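Local coordinates for peptidoglycan hydrolase FlgJ (Sphingomonas sp. A1, PDB 3VWO), which probably hydrolyses the peptidoglycan layer through its C-terminal glycoside hydrolase family 73 domain, held in this chain, so that the flagellar rod can be assembled in the periplasm, at residues F4-W9 with V27-A31. Sequence-based numbering, arbitrary orientation.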
loop_
_atom_site.group_PDB
_atom_site.type_symbol
_atom_site.label_atom_id
_atom_site.label_comp_id
_atom_site.label_asym_id
_atom_site.label_seq_id
_atom_site.Cartn_x
_atom_site.Cartn_y
_atom_site.Cartn_z
ATOM N N PHE A 4 5.929 -3.526 -12.833
ATOM C CA PHE A 4 5.155 -3.169 -11.647
ATOM C C PHE A 4 4.732 -1.707 -11.688
ATOM O O PHE A 4 3.575 -1.378 -11.424
ATOM C CB PHE A 4 5.958 -3.433 -10.373
ATOM C CG PHE A 4 5.227 -3.065 -9.116
ATOM C CD1 PHE A 4 4.323 -3.945 -8.549
ATOM C CD2 PHE A 4 5.433 -1.832 -8.507
ATOM C CE1 PHE A 4 3.642 -3.611 -7.393
ATOM C CE2 PHE A 4 4.757 -1.496 -7.360
ATOM C CZ PHE A 4 3.860 -2.385 -6.797
ATOM N N VAL A 5 5.679 -0.832 -11.998
ATOM C CA VAL A 5 5.387 0.589 -12.125
ATOM C C VAL A 5 4.430 0.840 -13.295
ATOM O O VAL A 5 3.505 1.640 -13.185
ATOM C CB VAL A 5 6.673 1.418 -12.283
ATOM C CG1 VAL A 5 6.345 2.864 -12.585
ATOM C CG2 VAL A 5 7.518 1.321 -11.020
ATOM N N ASP A 6 4.633 0.135 -14.405
ATOM C CA ASP A 6 3.770 0.312 -15.572
ATOM C C ASP A 6 2.333 -0.114 -15.295
ATOM O O ASP A 6 1.386 0.509 -15.775
ATOM C CB ASP A 6 4.317 -0.454 -16.784
ATOM C CG ASP A 6 5.643 0.091 -17.266
ATOM O OD1 ASP A 6 5.957 1.257 -16.947
ATOM O OD2 ASP A 6 6.370 -0.644 -17.966
ATOM N N ALA A 7 2.171 -1.174 -14.512
ATOM C CA ALA A 7 0.841 -1.692 -14.213
ATOM C C ALA A 7 0.104 -0.868 -13.158
ATOM O O ALA A 7 -1.125 -0.874 -13.102
ATOM C CB ALA A 7 0.929 -3.153 -13.776
ATOM N N THR A 8 0.848 -0.159 -12.318
ATOM C CA THR A 8 0.224 0.486 -11.169
ATOM C C THR A 8 0.066 1.997 -11.314
ATOM O O THR A 8 -0.896 2.569 -10.797
ATOM C CB THR A 8 0.962 0.151 -9.859
ATOM O OG1 THR A 8 2.320 0.595 -9.944
ATOM C CG2 THR A 8 0.936 -1.354 -9.613
ATOM N N TRP A 9 0.993 2.638 -12.019
ATOM C CA TRP A 9 0.981 4.111 -12.086
ATOM C C TRP A 9 -0.352 4.742 -12.533
ATOM O O TRP A 9 -0.827 5.679 -11.888
ATOM C CB TRP A 9 2.159 4.671 -12.898
ATOM C CG TRP A 9 2.449 6.125 -12.580
ATOM C CD1 TRP A 9 3.323 6.601 -11.644
ATOM C CD2 TRP A 9 1.848 7.279 -13.186
ATOM N NE1 TRP A 9 3.309 7.977 -11.633
ATOM C CE2 TRP A 9 2.412 8.416 -12.572
ATOM C CE3 TRP A 9 0.891 7.460 -14.189
ATOM C CZ2 TRP A 9 2.049 9.715 -12.927
ATOM C CZ3 TRP A 9 0.534 8.748 -14.542
ATOM C CH2 TRP A 9 1.111 9.860 -13.912
ATOM N N VAL A 27 2.572 4.494 -5.628
ATOM C CA VAL A 27 3.336 3.416 -6.277
ATOM C C VAL A 27 4.458 2.941 -5.360
ATOM O O VAL A 27 4.697 1.741 -5.214
ATOM C CB VAL A 27 3.938 3.874 -7.614
ATOM C CG1 VAL A 27 4.825 2.772 -8.211
ATOM C CG2 VAL A 27 2.832 4.259 -8.581
ATOM N N ALA A 28 5.148 3.888 -4.736
ATOM C CA ALA A 28 6.221 3.553 -3.800
ATOM C C ALA A 28 5.718 2.731 -2.615
ATOM O O ALA A 28 6.371 1.772 -2.188
ATOM C CB ALA A 28 6.906 4.822 -3.311
ATOM N N GLN A 29 4.562 3.104 -2.074
ATOM C CA GLN A 29 4.028 2.402 -0.922
ATOM C C GLN A 29 3.636 0.988 -1.324
ATOM O O GLN A 29 3.884 0.037 -0.590
ATOM C CB GLN A 29 2.812 3.119 -0.325
ATOM C CG GLN A 29 2.354 2.485 0.986
ATOM C CD GLN A 29 1.253 3.263 1.681
ATOM O OE1 GLN A 29 0.680 4.200 1.118
ATOM N NE2 GLN A 29 0.952 2.874 2.917
ATOM N N ALA A 30 3.027 0.859 -2.495
ATOM C CA ALA A 30 2.668 -0.460 -3.013
ATOM C C ALA A 30 3.927 -1.304 -3.243
ATOM O O ALA A 30 3.946 -2.521 -2.975
ATOM C CB ALA A 30 1.878 -0.314 -4.296
ATOM N N ALA A 31 4.982 -0.658 -3.728
ATOM C CA ALA A 31 6.234 -1.370 -4.011
ATOM C C ALA A 31 6.878 -1.860 -2.723
ATOM O O ALA A 31 7.387 -2.990 -2.656
ATOM C CB ALA A 31 7.191 -0.495 -4.796
#
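Val-27 is a knob from helix 23-34 that fits into a hole on helix 2-19 formed by Phe-4, Val-5, Thr-8 and Trp-9. Its two methyls divide the work. CG1 is anti to the backbone N, which sends it toward Thr-8 OG1 at 3.7 Å and Val-5 CG2 at 4.2 Å. CG2 goes the other way, to Trp-9 CD1 at 3.9 Å, and it also touches Thr-8 OG1.

Phe-4 makes the second half of the contact. Its CB points toward the other helix, and CG is anti to the backbone N (chi1 179°). The far corner of the ring thereby reaches the next turn of helix 23-34. CE2 lies 3.7 Å from Ala-31 CB and equally near that residue's CA. CZ, at the tip, meets Ala-30 CB at 3.8 Å and the peptide that joins Ala-30 to Ala-31. The carbonyl oxygen of Val-27 lies at the ring edge, in plane, 3.9 Å from CE2. Thr-8 CG2 sits over the centre of one ring face.

Thr-8 OG1 donates a 2.8 Å hydrogen bond to Phe-4 O, one turn back. The hydroxyl oxygen stands 28° out of the carbonyl plane. This turns the hydroxyl back to its own helix, although it packs against Val-27. A glycine in place of Thr-8 would probably leave that ring face without its methyl cover and open a gap beside both Val-27 methyls.

The axes of segments 4-9 and 27-31 come within 10.4 Å of each other and run 126° apart, in the buried interior of this lysozyme-clan domain. Helix 146-154 covers Val-5 and Trp-9 through Leu-152, while Ala-28 faces helices 135-143 and 146-154. Trp-36, in a loop, touches both Val-5 and Ala-31.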